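Local structure of GDSL-like protein (Collinsella aerofaciens ATCC 25986, 7BXD) at residues Ser75-Lys80 / Asp85-Arg90; Arg90-Asp95 / Thr139-Gln144; His125-Ala130 / Ala177-Ala182; Leu134-Thr139 / Asp188-Pro193. The protein probably hydrolyses acyl esters in the manner of GDSL-type (SGNH) acylhydrolases. All coordinates share one frame; numbering follows the deposited sequence.

Interaction 1: residues Ser75-Lys80 / Asp85-Arg90; sequences SRIAIK and DSFVER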
loop_
_atom_site.group_PDB
_atom_site.type_symbol
_atom_site.label_atom_id
_atom_site.label_comp_id
_atom_site.label_asym_id
_atom_site.label_seq_id
_atom_site.Cartn_x
_atom_site.Cartn_y
_atom_site.Cartn_z
ATOM N N SER A 75 1.218 -1.751 9.959
ATOM C CA SER A 75 -0.233 -1.710 9.814
ATOM C C SER A 75 -0.737 -2.721 8.775
ATOM O O SER A 75 -0.239 -2.779 7.640
ATOM C CB SER A 75 -0.641 -0.283 9.417
ATOM O OG SER A 75 -2.059 -0.162 9.290
ATOM N N ARG A 76 -1.748 -3.492 9.177
ATOM C CA ARG A 76 -2.513 -4.362 8.285
ATOM C C ARG A 76 -3.708 -3.577 7.779
ATOM O O ARG A 76 -4.251 -2.732 8.491
ATOM C CB ARG A 76 -3.063 -5.591 9.045
ATOM C CG ARG A 76 -2.023 -6.594 9.573
ATOM C CD ARG A 76 -1.273 -6.030 10.756
ATOM N NE ARG A 76 -0.498 -7.016 11.520
ATOM C CZ ARG A 76 -0.971 -7.674 12.584
ATOM N NH1 ARG A 76 -2.240 -7.540 12.960
ATOM N NH2 ARG A 76 -0.177 -8.483 13.297
ATOM N N ILE A 77 -4.172 -3.899 6.567
ATOM C CA ILE A 77 -5.448 -3.331 6.133
ATOM C C ILE A 77 -6.557 -3.725 7.101
ATOM O O ILE A 77 -7.354 -2.877 7.541
ATOM C CB ILE A 77 -5.752 -3.721 4.678
ATOM C CG1 ILE A 77 -4.780 -2.963 3.745
ATOM C CG2 ILE A 77 -7.213 -3.383 4.296
ATOM C CD1 ILE A 77 -4.962 -3.245 2.258
ATOM N N ALA A 78 -6.611 -5.017 7.470
ATOM C CA ALA A 78 -7.705 -5.546 8.279
ATOM C C ALA A 78 -7.448 -5.438 9.776
ATOM O O ALA A 78 -6.297 -5.457 10.253
ATOM C CB ALA A 78 -7.945 -7.011 7.963
ATOM N N ILE A 79 -8.559 -5.377 10.530
ATOM C CA ILE A 79 -8.491 -5.435 11.985
ATOM C C ILE A 79 -8.054 -6.822 12.419
ATOM O O ILE A 79 -8.519 -7.829 11.876
ATOM C CB ILE A 79 -9.872 -5.147 12.612
ATOM C CG1 ILE A 79 -10.433 -3.821 12.113
ATOM C CG2 ILE A 79 -9.761 -5.180 14.134
ATOM C CD1 ILE A 79 -11.816 -3.498 12.700
ATOM N N LYS A 80 -7.208 -6.881 13.445
ATOM C CA LYS A 80 -6.824 -8.131 14.096
ATOM C C LYS A 80 -6.575 -7.836 15.573
ATOM O O LYS A 80 -6.111 -6.747 15.919
ATOM C CB LYS A 80 -5.587 -8.763 13.418
ATOM C CG LYS A 80 -5.419 -10.253 13.714
ATOM C CD LYS A 80 -4.262 -10.875 12.960
ATOM C CE LYS A 80 -4.245 -12.385 13.195
ATOM N NZ LYS A 80 -2.916 -13.033 13.056
ATOM N N ASP A 85 -3.996 -0.578 15.031
ATOM C CA ASP A 85 -3.595 0.418 14.039
ATOM C C ASP A 85 -3.810 -0.045 12.605
ATOM O O ASP A 85 -3.076 0.370 11.713
ATOM C CB ASP A 85 -2.133 0.817 14.253
ATOM C CG ASP A 85 -1.166 -0.340 14.057
ATOM O OD1 ASP A 85 -1.590 -1.503 13.869
ATOM O OD2 ASP A 85 0.057 -0.058 14.078
ATOM N N SER A 86 -4.840 -0.850 12.375
ATOM C CA SER A 86 -5.152 -1.268 11.006
ATOM C C SER A 86 -5.580 -0.070 10.155
ATOM O O SER A 86 -5.938 1.009 10.671
ATOM C CB SER A 86 -6.293 -2.273 10.985
ATOM O OG SER A 86 -7.523 -1.706 11.423
ATOM N N PHE A 87 -5.545 -0.259 8.824
ATOM C CA PHE A 87 -6.058 0.808 7.967
ATOM C C PHE A 87 -7.512 1.101 8.331
ATOM O O PHE A 87 -7.940 2.254 8.353
ATOM C CB PHE A 87 -5.974 0.453 6.476
ATOM C CG PHE A 87 -4.588 0.409 5.857
ATOM C CD1 PHE A 87 -3.499 -0.281 6.436
ATOM C CD2 PHE A 87 -4.385 1.020 4.615
ATOM C CE1 PHE A 87 -2.256 -0.365 5.758
ATOM C CE2 PHE A 87 -3.151 0.930 3.956
ATOM C CZ PHE A 87 -2.112 0.239 4.510
ATOM N N VAL A 88 -8.306 0.052 8.571
ATOM C CA VAL A 88 -9.706 0.251 8.940
ATOM C C VAL A 88 -9.799 1.142 10.178
ATOM O O VAL A 88 -10.613 2.067 10.224
ATOM C CB VAL A 88 -10.389 -1.111 9.168
ATOM C CG1 VAL A 88 -11.747 -0.948 9.872
ATOM C CG2 VAL A 88 -10.541 -1.863 7.835
ATOM N N GLU A 89 -8.980 0.855 11.208
ATOM C CA GLU A 89 -9.037 1.614 12.450
ATOM C C GLU A 89 -8.501 3.033 12.292
ATOM O O GLU A 89 -8.956 3.953 12.995
ATOM C CB GLU A 89 -8.301 0.864 13.550
ATOM C CG GLU A 89 -9.054 -0.351 14.072
ATOM C CD GLU A 89 -8.158 -1.391 14.730
ATOM O OE1 GLU A 89 -7.183 -1.857 14.093
ATOM O OE2 GLU A 89 -8.460 -1.797 15.893
ATOM N N ARG A 90 -7.503 3.229 11.409
ATOM C CA ARG A 90 -6.860 4.532 11.247
ATOM C C ARG A 90 -7.644 5.477 10.344
ATOM O O ARG A 90 -7.369 6.686 10.355
ATOM C CB ARG A 90 -5.447 4.375 10.660
ATOM C CG ARG A 90 -4.446 3.770 11.662
ATOM C CD ARG A 90 -3.023 4.018 11.158
ATOM N NE ARG A 90 -2.797 3.133 10.031
ATOM C CZ ARG A 90 -2.261 3.431 8.827
ATOM N NH1 ARG A 90 -1.875 4.658 8.460
ATOM N NH2 ARG A 90 -2.110 2.434 7.983
HETATM O O HOH W 1 -2.606 -3.179 11.905
HETATM O O HOH W 2 -5.997 -4.259 14.323
#
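Ser-75 OG carries the main polar link between loop 75-80 and the start of helix 87-90. It donates to Asp-85 O at 2.7 Å, on a lone pair in the carbonyl plane, and accepts from Arg-90 NH2 at 2.9 Å. The hydroxyl stands anti to its own backbone N (chi1 -179°), which aims it at both partners. Arg-90 NE also bonds Asp-85 O, from above the carbonyl plane, so that two donors grip this one oxygen. Backbone bonds add to the link: Phe-87 N to Arg-76 O at 2.8 Å and Val-88 N to Ile-77 O at 3.2 Å. The helix opens on a capping box, in which Ser-86 OG accepts from Glu-89 N while Ser-86 N and OG approach Glu-89 OE1 from opposite faces of its carboxylate plane. A water joins Arg-76 N to Asp-85 OD1; Asp-85 OD2 turns to Arg-83. Among the apolar contacts, Ile-79 CD1 meets Val-88 CG1 at 3.8 Å, the side chains crossing at about a right angle, and Ile-77 CG1 lies over the Phe-87 ring in a CH-pi contact, 3.9 Å from the centroid. Over the opposite face, offset toward the rim, Arg-90 NH2 makes a cation-pi contact. Ala-130 and Leu-134 of helix 127-141 pack on Ile-77, Asp-109 of helix 107-111 accepts from Ile-77 N and Ala-78 N, and Arg-90 reaches Gly-35 O and Phe-70 O at strands 30-35 and 66-71.

Interaction 2: residues Arg90-Asp95 / Thr139-Gln144; sequences RLDGID and TARSPQ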
loop_
_atom_site.group_PDB
_atom_site.type_symbol
_atom_site.label_atom_id
_atom_site.label_comp_id
_atom_site.label_asym_id
_atom_site.label_seq_id
_atom_site.Cartn_x
_atom_site.Cartn_y
_atom_site.Cartn_z
ATOM N N ARG A 90 -7.503 3.229 11.409
ATOM C CA ARG A 90 -6.860 4.532 11.247
ATOM C C ARG A 90 -7.644 5.477 10.344
ATOM O O ARG A 90 -7.369 6.686 10.355
ATOM C CB ARG A 90 -5.447 4.375 10.660
ATOM C CG ARG A 90 -4.446 3.770 11.662
ATOM C CD ARG A 90 -3.023 4.018 11.158
ATOM N NE ARG A 90 -2.797 3.133 10.031
ATOM C CZ ARG A 90 -2.261 3.431 8.827
ATOM N NH1 ARG A 90 -1.875 4.658 8.460
ATOM N NH2 ARG A 90 -2.110 2.434 7.983
ATOM N N LEU A 91 -8.564 4.964 9.510
ATOM C CA LEU A 91 -9.097 5.790 8.423
ATOM C C LEU A 91 -9.744 7.086 8.938
ATOM O O LEU A 91 -9.556 8.167 8.357
ATOM C CB LEU A 91 -10.079 4.968 7.587
ATOM C CG LEU A 91 -10.838 5.735 6.508
ATOM C CD1 LEU A 91 -9.900 6.360 5.500
ATOM C CD2 LEU A 91 -11.806 4.775 5.829
ATOM N N ASP A 92 -10.555 6.998 9.998
ATOM C CA ASP A 92 -11.306 8.181 10.389
ATOM C C ASP A 92 -10.400 9.311 10.845
ATOM O O ASP A 92 -10.828 10.483 10.837
ATOM C CB ASP A 92 -12.289 7.870 11.526
ATOM C CG ASP A 92 -13.389 8.929 11.679
ATOM O OD1 ASP A 92 -14.168 9.126 10.713
ATOM O OD2 ASP A 92 -13.502 9.536 12.765
ATOM N N GLY A 93 -9.159 8.995 11.241
ATOM C CA GLY A 93 -8.201 9.978 11.711
ATOM C C GLY A 93 -7.290 10.578 10.664
ATOM O O GLY A 93 -6.431 11.400 11.020
ATOM N N ILE A 94 -7.405 10.185 9.382
ATOM C CA ILE A 94 -6.574 10.780 8.326
ATOM C C ILE A 94 -7.353 11.906 7.660
ATOM O O ILE A 94 -8.564 12.057 7.817
ATOM C CB ILE A 94 -6.053 9.746 7.305
ATOM C CG1 ILE A 94 -7.130 9.346 6.282
ATOM C CG2 ILE A 94 -5.460 8.516 8.021
ATOM C CD1 ILE A 94 -6.629 8.348 5.217
ATOM N N ASP A 95 -6.640 12.753 6.922
ATOM C CA ASP A 95 -7.260 13.888 6.242
ATOM C C ASP A 95 -8.423 13.419 5.366
ATOM O O ASP A 95 -8.267 12.476 4.571
ATOM C CB ASP A 95 -6.188 14.546 5.363
ATOM C CG ASP A 95 -6.690 15.751 4.606
ATOM O OD1 ASP A 95 -7.724 16.361 4.989
ATOM O OD2 ASP A 95 -6.009 16.118 3.608
ATOM N N THR A 139 -15.198 6.701 0.460
ATOM C CA THR A 139 -16.158 7.382 -0.390
ATOM C C THR A 139 -17.165 8.165 0.445
ATOM O O THR A 139 -17.532 9.291 0.091
ATOM C CB THR A 139 -16.843 6.386 -1.331
ATOM O OG1 THR A 139 -15.849 5.687 -2.092
ATOM C CG2 THR A 139 -17.784 7.140 -2.281
ATOM N N ALA A 140 -17.585 7.606 1.585
ATOM C CA ALA A 140 -18.553 8.307 2.426
ATOM C C ALA A 140 -17.970 9.594 2.987
ATOM O O ALA A 140 -18.685 10.602 3.087
ATOM C CB ALA A 140 -19.032 7.378 3.547
ATOM N N ARG A 141 -16.694 9.581 3.383
ATOM C CA ARG A 141 -16.128 10.746 4.041
ATOM C C ARG A 141 -15.504 11.718 3.051
ATOM O O ARG A 141 -15.300 12.889 3.385
ATOM C CB ARG A 141 -15.127 10.278 5.092
ATOM C CG ARG A 141 -13.814 9.754 4.539
ATOM C CD ARG A 141 -13.053 8.897 5.568
ATOM N NE ARG A 141 -12.625 9.691 6.737
ATOM C CZ ARG A 141 -11.471 10.347 6.840
ATOM N NH1 ARG A 141 -10.592 10.331 5.843
ATOM N NH2 ARG A 141 -11.205 11.061 7.950
ATOM N N SER A 142 -15.206 11.265 1.831
ATOM C CA SER A 142 -14.512 12.066 0.820
ATOM C C SER A 142 -15.186 11.804 -0.523
ATOM O O SER A 142 -14.568 11.261 -1.439
ATOM C CB SER A 142 -13.034 11.672 0.769
ATOM O OG SER A 142 -12.422 11.803 2.044
ATOM N N PRO A 143 -16.478 12.178 -0.655
ATOM C CA PRO A 143 -17.296 11.715 -1.777
ATOM C C PRO A 143 -16.892 12.244 -3.132
ATOM O O PRO A 143 -17.320 11.656 -4.134
ATOM C CB PRO A 143 -18.717 12.167 -1.384
ATOM C CG PRO A 143 -18.554 13.253 -0.484
ATOM C CD PRO A 143 -17.293 12.929 0.315
ATOM N N GLN A 144 -16.129 13.339 -3.207
ATOM C CA GLN A 144 -15.667 13.882 -4.472
ATOM C C GLN A 144 -14.226 13.540 -4.795
ATOM O O GLN A 144 -13.764 13.872 -5.890
ATOM C CB GLN A 144 -15.864 15.398 -4.500
ATOM C CG GLN A 144 -17.340 15.769 -4.446
ATOM C CD GLN A 144 -17.586 17.260 -4.422
ATOM O OE1 GLN A 144 -16.979 18.040 -5.164
ATOM N NE2 GLN A 144 -18.509 17.672 -3.564
HETATM O O HOH W 3 -14.235 10.911 8.911
#
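Arg-141, at the C-terminal end of helix 127-141, drives its guanidinium into the carbonyl-lined loop 90-95. In the SGNH hydrolase fold, with helices packed on a parallel sheet, this ties the end of one helix to the loop that leads into strand 100-104. The inner side is tight. Arg-141 NH2 bonds Ile-94 O at 2.8 Å (162° at the hydrogen), with the oxygen in the guanidinium plane; NH1 adds weak bonds to Ile-94 O and Asp-95 O. Leu-91 O lies over the centre of one face, 3.2 Å above the guanidinium plane and too badly angled for a hydrogen bond. Leu-91 CG and Arg-141 CD touch at 4.0 Å as the side chains run past each other in opposite directions, and a bend at chi3 (-65°) turns the arginine's end inward. Asp-95 O has a further partner in Tyr-101 OH. A methionine in place of Arg-141 would probably leave Ile-94 O without its charged donor and Asp-95 O without the weak bond from NH1. The outer side is looser: exposed Asp-92 keeps OD1 4.3 Å from Arg-141 NE, beyond a salt bridge. A water spans this gap, donating to Asp-92 OD1 and accepting from Arg-141 NE at 3.0 Å.

Interaction 3: residues His125-Ala130 / Ala177-Ala182; sequences HEFYGA and AAYVRA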
loop_
_atom_site.group_PDB
_atom_site.type_symbol
_atom_site.label_atom_id
_atom_site.label_comp_id
_atom_site.label_asym_id
_atom_site.label_seq_id
_atom_site.Cartn_x
_atom_site.Cartn_y
_atom_site.Cartn_z
ATOM N N HIS A 125 -12.364 -7.819 9.893
ATOM C CA HIS A 125 -11.285 -8.730 10.266
ATOM C C HIS A 125 -10.875 -9.661 9.125
ATOM O O HIS A 125 -9.872 -10.370 9.267
ATOM C CB HIS A 125 -11.695 -9.594 11.463
ATOM C CG HIS A 125 -11.992 -8.800 12.684
ATOM N ND1 HIS A 125 -13.241 -8.270 12.922
ATOM C CD2 HIS A 125 -11.217 -8.431 13.727
ATOM C CE1 HIS A 125 -13.232 -7.634 14.082
ATOM N NE2 HIS A 125 -12.007 -7.690 14.577
ATOM N N GLU A 126 -11.648 -9.736 8.039
ATOM C CA GLU A 126 -11.269 -10.519 6.870
ATOM C C GLU A 126 -10.709 -9.562 5.824
ATOM O O GLU A 126 -11.121 -8.406 5.750
ATOM C CB GLU A 126 -12.477 -11.259 6.289
ATOM C CG GLU A 126 -12.984 -12.412 7.130
ATOM C CD GLU A 126 -14.204 -13.105 6.534
ATOM O OE1 GLU A 126 -14.905 -12.516 5.685
ATOM O OE2 GLU A 126 -14.494 -14.260 6.970
ATOM N N PHE A 127 -9.768 -10.040 5.003
ATOM C CA PHE A 127 -9.169 -9.143 4.026
ATOM C C PHE A 127 -10.200 -8.594 3.051
ATOM O O PHE A 127 -10.215 -7.388 2.768
ATOM C CB PHE A 127 -8.048 -9.844 3.280
ATOM C CG PHE A 127 -7.170 -8.885 2.531
ATOM C CD1 PHE A 127 -6.316 -8.008 3.216
ATOM C CD2 PHE A 127 -7.170 -8.867 1.133
ATOM C CE1 PHE A 127 -5.513 -7.138 2.524
ATOM C CE2 PHE A 127 -6.349 -7.991 0.462
ATOM C CZ PHE A 127 -5.519 -7.131 1.155
ATOM N N TYR A 128 -11.041 -9.471 2.482
ATOM C CA TYR A 128 -12.080 -8.981 1.561
ATOM C C TYR A 128 -12.940 -7.925 2.231
ATOM O O TYR A 128 -13.307 -6.918 1.605
ATOM C CB TYR A 128 -12.978 -10.117 1.046
ATOM C CG TYR A 128 -12.463 -10.890 -0.151
ATOM C CD1 TYR A 128 -12.657 -10.407 -1.448
ATOM C CD2 TYR A 128 -11.855 -12.140 -0.003
ATOM C CE1 TYR A 128 -12.270 -11.129 -2.558
ATOM C CE2 TYR A 128 -11.444 -12.864 -1.113
ATOM C CZ TYR A 128 -11.645 -12.355 -2.387
ATOM O OH TYR A 128 -11.197 -13.081 -3.479
ATOM N N GLY A 129 -13.348 -8.171 3.478
ATOM C CA GLY A 129 -14.237 -7.248 4.155
ATOM C C GLY A 129 -13.565 -5.947 4.523
ATOM O O GLY A 129 -14.210 -4.889 4.513
ATOM N N ALA A 130 -12.267 -5.986 4.852
ATOM C CA ALA A 130 -11.552 -4.764 5.175
ATOM C C ALA A 130 -11.365 -3.878 3.948
ATOM O O ALA A 130 -11.496 -2.641 4.038
ATOM C CB ALA A 130 -10.211 -5.112 5.814
ATOM N N ALA A 177 -0.277 -13.692 -3.544
ATOM C CA ALA A 177 -1.140 -13.539 -4.710
ATOM C C ALA A 177 -2.611 -13.667 -4.366
ATOM O O ALA A 177 -3.441 -13.021 -5.018
ATOM C CB ALA A 177 -0.766 -14.553 -5.792
ATOM N N ALA A 178 -2.977 -14.489 -3.360
ATOM C CA ALA A 178 -4.387 -14.604 -2.984
ATOM C C ALA A 178 -4.904 -13.268 -2.458
ATOM O O ALA A 178 -6.072 -12.905 -2.686
ATOM C CB ALA A 178 -4.565 -15.703 -1.929
ATOM N N TYR A 179 -4.079 -12.565 -1.660
ATOM C CA TYR A 179 -4.465 -11.260 -1.138
ATOM C C TYR A 179 -4.546 -10.234 -2.274
ATOM O O TYR A 179 -5.473 -9.407 -2.309
ATOM C CB TYR A 179 -3.488 -10.808 -0.034
ATOM C CG TYR A 179 -3.581 -11.662 1.211
ATOM C CD1 TYR A 179 -2.961 -12.925 1.264
ATOM C CD2 TYR A 179 -4.322 -11.234 2.304
ATOM C CE1 TYR A 179 -3.086 -13.725 2.392
ATOM C CE2 TYR A 179 -4.463 -12.041 3.450
ATOM C CZ TYR A 179 -3.842 -13.292 3.478
ATOM O OH TYR A 179 -3.927 -14.109 4.579
ATOM N N VAL A 180 -3.584 -10.256 -3.197
ATOM C CA VAL A 180 -3.639 -9.347 -4.340
ATOM C C VAL A 180 -4.919 -9.568 -5.139
ATOM O O VAL A 180 -5.610 -8.614 -5.510
ATOM C CB VAL A 180 -2.371 -9.480 -5.210
ATOM C CG1 VAL A 180 -2.485 -8.623 -6.437
ATOM C CG2 VAL A 180 -1.106 -9.075 -4.388
ATOM N N ARG A 181 -5.256 -10.830 -5.419
ATOM C CA ARG A 181 -6.470 -11.121 -6.185
ATOM C C ARG A 181 -7.684 -10.608 -5.454
ATOM O O ARG A 181 -8.605 -10.055 -6.071
ATOM C CB ARG A 181 -6.569 -12.631 -6.412
ATOM C CG ARG A 181 -5.727 -13.132 -7.561
ATOM C CD ARG A 181 -6.153 -14.560 -8.007
ATOM N NE ARG A 181 -6.221 -15.515 -6.897
ATOM C CZ ARG A 181 -5.193 -16.209 -6.416
ATOM N NH1 ARG A 181 -3.988 -16.085 -6.953
ATOM N NH2 ARG A 181 -5.382 -17.034 -5.391
ATOM N N ALA A 182 -7.733 -10.807 -4.135
ATOM C CA ALA A 182 -8.890 -10.320 -3.368
ATOM C C ALA A 182 -9.018 -8.800 -3.515
ATOM O O ALA A 182 -10.119 -8.263 -3.724
ATOM C CB ALA A 182 -8.730 -10.705 -1.903
HETATM O O HOH W 4 -8.393 -14.370 -3.493
#
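Ala-182 CB is the small bump that fits between two rings of helix 127-141. It presses on one face of the Tyr-128 ring, 3.5 Å from the centroid and 16° off the normal, a CH-pi contact whose closest approach is to Tyr-128 CZ at 3.4 Å. The same methyl also lies at the edge of the Phe-127 ring, in its plane, with CD2 3.9 Å away. The two aromatic side chains thus form the walls of a hollow that the methyl fills. The face of Phe-127 receives a second, larger bump. With CG anti to the backbone N (chi1 -165°), its ring reaches across to Tyr-179, whose edge is turned to the Phe-127 face in a T-shaped stack: centroids 5.2 Å apart, planes at 73°. Tyr-179 CD2 comes over the rim of that face, 3.7 Å from Phe-127 CG, and Phe-127 CE2 sits 3.2 Å from Tyr-179 O. The contact joins the beginning of helix 127-141 to helix 176-189, the helices of two successive beta-alpha-beta crossovers in the parallel sheet of this SGNH hydrolase fold. Beyond the methyl, Tyr-128 OH bonds Glu-185 OE1. An alanine in place of Tyr-128 would likely open a gap over the Ala-182 methyl and leave Glu-185 without its phenol partner. Tyr-179 directs its own hydroxyl elsewhere, to Val-114 O, and its side chain touches Phe-110 of helix 107-111. A water donates both to Tyr-128 OH at 3.1 Å and to Ala-178 O at 2.9 Å.

Interaction 4: residues Leu134-Thr139 / Asp188-Pro193; sequences LIRTIT and DRYSVP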
loop_
_atom_site.group_PDB
_atom_site.type_symbol
_atom_site.label_atom_id
_atom_site.label_comp_id
_atom_site.label_asym_id
_atom_site.label_seq_id
_atom_site.Cartn_x
_atom_site.Cartn_y
_atom_site.Cartn_z
ATOM N N LEU A 134 -12.840 -0.086 3.469
ATOM C CA LEU A 134 -12.072 1.106 3.112
ATOM C C LEU A 134 -12.693 1.826 1.934
ATOM O O LEU A 134 -12.797 3.057 1.933
ATOM C CB LEU A 134 -10.620 0.763 2.785
ATOM C CG LEU A 134 -9.703 0.307 3.935
ATOM C CD1 LEU A 134 -8.290 0.158 3.364
ATOM C CD2 LEU A 134 -9.713 1.297 5.085
ATOM N N ILE A 135 -13.102 1.092 0.888
ATOM C CA ILE A 135 -13.624 1.779 -0.284
ATOM C C ILE A 135 -14.935 2.475 0.047
ATOM O O ILE A 135 -15.140 3.649 -0.311
ATOM C CB ILE A 135 -13.772 0.814 -1.476
ATOM C CG1 ILE A 135 -12.369 0.347 -1.922
ATOM C CG2 ILE A 135 -14.551 1.495 -2.619
ATOM C CD1 ILE A 135 -12.366 -0.854 -2.836
ATOM N N ARG A 136 -15.829 1.777 0.760
ATOM C CA ARG A 136 -17.109 2.400 1.125
ATOM C C ARG A 136 -16.882 3.627 1.995
ATOM O O ARG A 136 -17.578 4.650 1.857
ATOM C CB ARG A 136 -18.004 1.391 1.857
ATOM C CG ARG A 136 -18.574 0.295 0.948
ATOM C CD ARG A 136 -19.572 -0.593 1.742
ATOM N NE ARG A 136 -18.918 -1.468 2.722
ATOM C CZ ARG A 136 -18.972 -1.344 4.055
ATOM N NH1 ARG A 136 -19.647 -0.352 4.622
ATOM N NH2 ARG A 136 -18.333 -2.227 4.827
ATOM N N THR A 137 -15.946 3.523 2.942
ATOM C CA THR A 137 -15.857 4.547 3.982
ATOM C C THR A 137 -15.056 5.756 3.492
ATOM O O THR A 137 -15.378 6.910 3.824
ATOM C CB THR A 137 -15.295 3.929 5.268
ATOM O OG1 THR A 137 -16.115 2.808 5.615
ATOM C CG2 THR A 137 -15.314 4.935 6.424
ATOM N N ILE A 138 -14.006 5.526 2.690
ATOM C CA ILE A 138 -13.333 6.649 2.040
ATOM C C ILE A 138 -14.343 7.421 1.203
ATOM O O ILE A 138 -14.367 8.662 1.216
ATOM C CB ILE A 138 -12.142 6.163 1.190
ATOM C CG1 ILE A 138 -10.995 5.678 2.093
ATOM C CG2 ILE A 138 -11.673 7.263 0.216
ATOM C CD1 ILE A 138 -9.889 4.897 1.370
ATOM N N THR A 139 -15.198 6.701 0.460
ATOM C CA THR A 139 -16.158 7.382 -0.390
ATOM C C THR A 139 -17.165 8.165 0.445
ATOM O O THR A 139 -17.532 9.291 0.091
ATOM C CB THR A 139 -16.843 6.386 -1.331
ATOM O OG1 THR A 139 -15.849 5.687 -2.092
ATOM C CG2 THR A 139 -17.784 7.140 -2.281
ATOM N N ASP A 188 -12.598 -4.074 -8.350
ATOM C CA ASP A 188 -13.475 -4.210 -9.512
ATOM C C ASP A 188 -14.936 -3.942 -9.145
ATOM O O ASP A 188 -15.647 -3.248 -9.884
ATOM C CB ASP A 188 -13.345 -5.599 -10.136
ATOM C CG ASP A 188 -14.454 -5.823 -11.168
ATOM O OD1 ASP A 188 -14.368 -5.302 -12.288
ATOM O OD2 ASP A 188 -15.483 -6.459 -10.803
ATOM N N ARG A 189 -15.398 -4.480 -8.017
ATOM C CA ARG A 189 -16.785 -4.264 -7.609
ATOM C C ARG A 189 -17.129 -2.792 -7.643
ATOM O O ARG A 189 -18.234 -2.421 -8.075
ATOM C CB ARG A 189 -17.020 -4.848 -6.216
ATOM C CG ARG A 189 -18.264 -4.354 -5.509
ATOM C CD ARG A 189 -19.520 -4.867 -6.028
ATOM N NE ARG A 189 -20.597 -4.503 -5.093
ATOM C CZ ARG A 189 -21.839 -4.872 -5.303
ATOM N NH1 ARG A 189 -22.074 -5.569 -6.401
ATOM N NH2 ARG A 189 -22.834 -4.534 -4.459
ATOM N N TYR A 190 -16.219 -1.947 -7.144
ATOM C CA TYR A 190 -16.460 -0.519 -6.996
ATOM C C TYR A 190 -15.809 0.311 -8.094
ATOM O O TYR A 190 -15.700 1.533 -7.953
ATOM C CB TYR A 190 -16.005 -0.057 -5.609
ATOM C CG TYR A 190 -16.803 -0.738 -4.516
ATOM C CD1 TYR A 190 -18.163 -0.443 -4.327
ATOM C CD2 TYR A 190 -16.204 -1.666 -3.659
ATOM C CE1 TYR A 190 -18.881 -1.043 -3.309
ATOM C CE2 TYR A 190 -16.935 -2.281 -2.641
ATOM C CZ TYR A 190 -18.268 -1.969 -2.469
ATOM O OH TYR A 190 -19.028 -2.558 -1.493
ATOM N N SER A 191 -15.382 -0.333 -9.184
ATOM C CA SER A 191 -14.807 0.364 -10.330
ATOM C C SER A 191 -13.575 1.211 -9.960
ATOM O O SER A 191 -13.319 2.257 -10.580
ATOM C CB SER A 191 -15.864 1.221 -11.049
ATOM O OG SER A 191 -16.974 0.390 -11.381
ATOM N N VAL A 192 -12.774 0.753 -8.995
ATOM C CA VAL A 192 -11.649 1.544 -8.487
ATOM C C VAL A 192 -10.384 1.355 -9.320
ATOM O O VAL A 192 -9.915 0.224 -9.458
ATOM C CB VAL A 192 -11.353 1.198 -7.021
ATOM C CG1 VAL A 192 -10.115 1.901 -6.506
ATOM C CG2 VAL A 192 -12.536 1.576 -6.145
ATOM N N PRO A 193 -9.761 2.420 -9.835
ATOM C CA PRO A 193 -8.479 2.265 -10.535
ATOM C C PRO A 193 -7.401 1.664 -9.638
ATOM O O PRO A 193 -7.327 1.956 -8.434
ATOM C CB PRO A 193 -8.147 3.704 -10.934
ATOM C CG PRO A 193 -9.461 4.416 -10.976
ATOM C CD PRO A 193 -10.237 3.824 -9.843
#
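Ile-135 O is gripped twice, by Thr-139 N and by Thr-139 OG1, which reach it from opposite faces of its carbonyl plane; the hydroxyl bond measures 2.8 Å. The side chain of Ile-135 then carries the apolar contact with segment 188-193. Its CG2 branch, anti to the backbone N, meets Tyr-190 CB at 3.7 Å and lies equally close to Tyr-190 CG and CD2, oblique to the ring. Val-192 packs beside it, its CG2 branch 4.1 Å from Ile-135 CG2, the two side chains sliding past each other in opposite senses. Ile-135 is buried, also touching Phe-149 of strand 146-150 and Val-186 of helix 176-189.

Toward solvent, the aliphatic part of Arg-136 crosses the hydroxyl end of Tyr-190 at a slant: CG and CD are each 3.8 Å from Tyr-190 OH. Guanidinium and ring planes stand 52° apart. Their polar ends meet through a third residue, since Tyr-190 OH bonds Asp-132 OD1 and Arg-136 NE forms a salt bridge with Asp-132 OD2. Over the centre of one Tyr-190 face lies Arg-189 CG, 3.7 Å above the plane. Beyond Tyr-190, Ser-191, with positive phi (58°), is the C-prime residue of a Schellman motif, with Ser-191 N bonded to Asp-188 O and Val-192 N to Cys-187 O; it ends helix 176-189 just before strand 194-195, at the close of a beta-alpha-beta crossover.

How the interactions relate
From the N terminus, interaction 1 comes first, closing the short loop between 75-80 and 85-90 after strand 66-71. Interaction 2 follows in series through the shared Arg-90 and spans strand 100-104 to reach the end of helix 127-141. Interactions 3 and 4 bridge that helix to helix 176-189 across strand 146-150, at its beginning and farther along. Interactions 2, 3 and 4 cross one another, their segments alternating along the chain. Helix 127-141 takes part in all three and also touches interaction 1, where Ala-130 packs on Val-88 and Leu-134 lies against Phe-87 O. Leu-91 of interaction 2 packs on Thr-137 and Ile-138 of interaction 4.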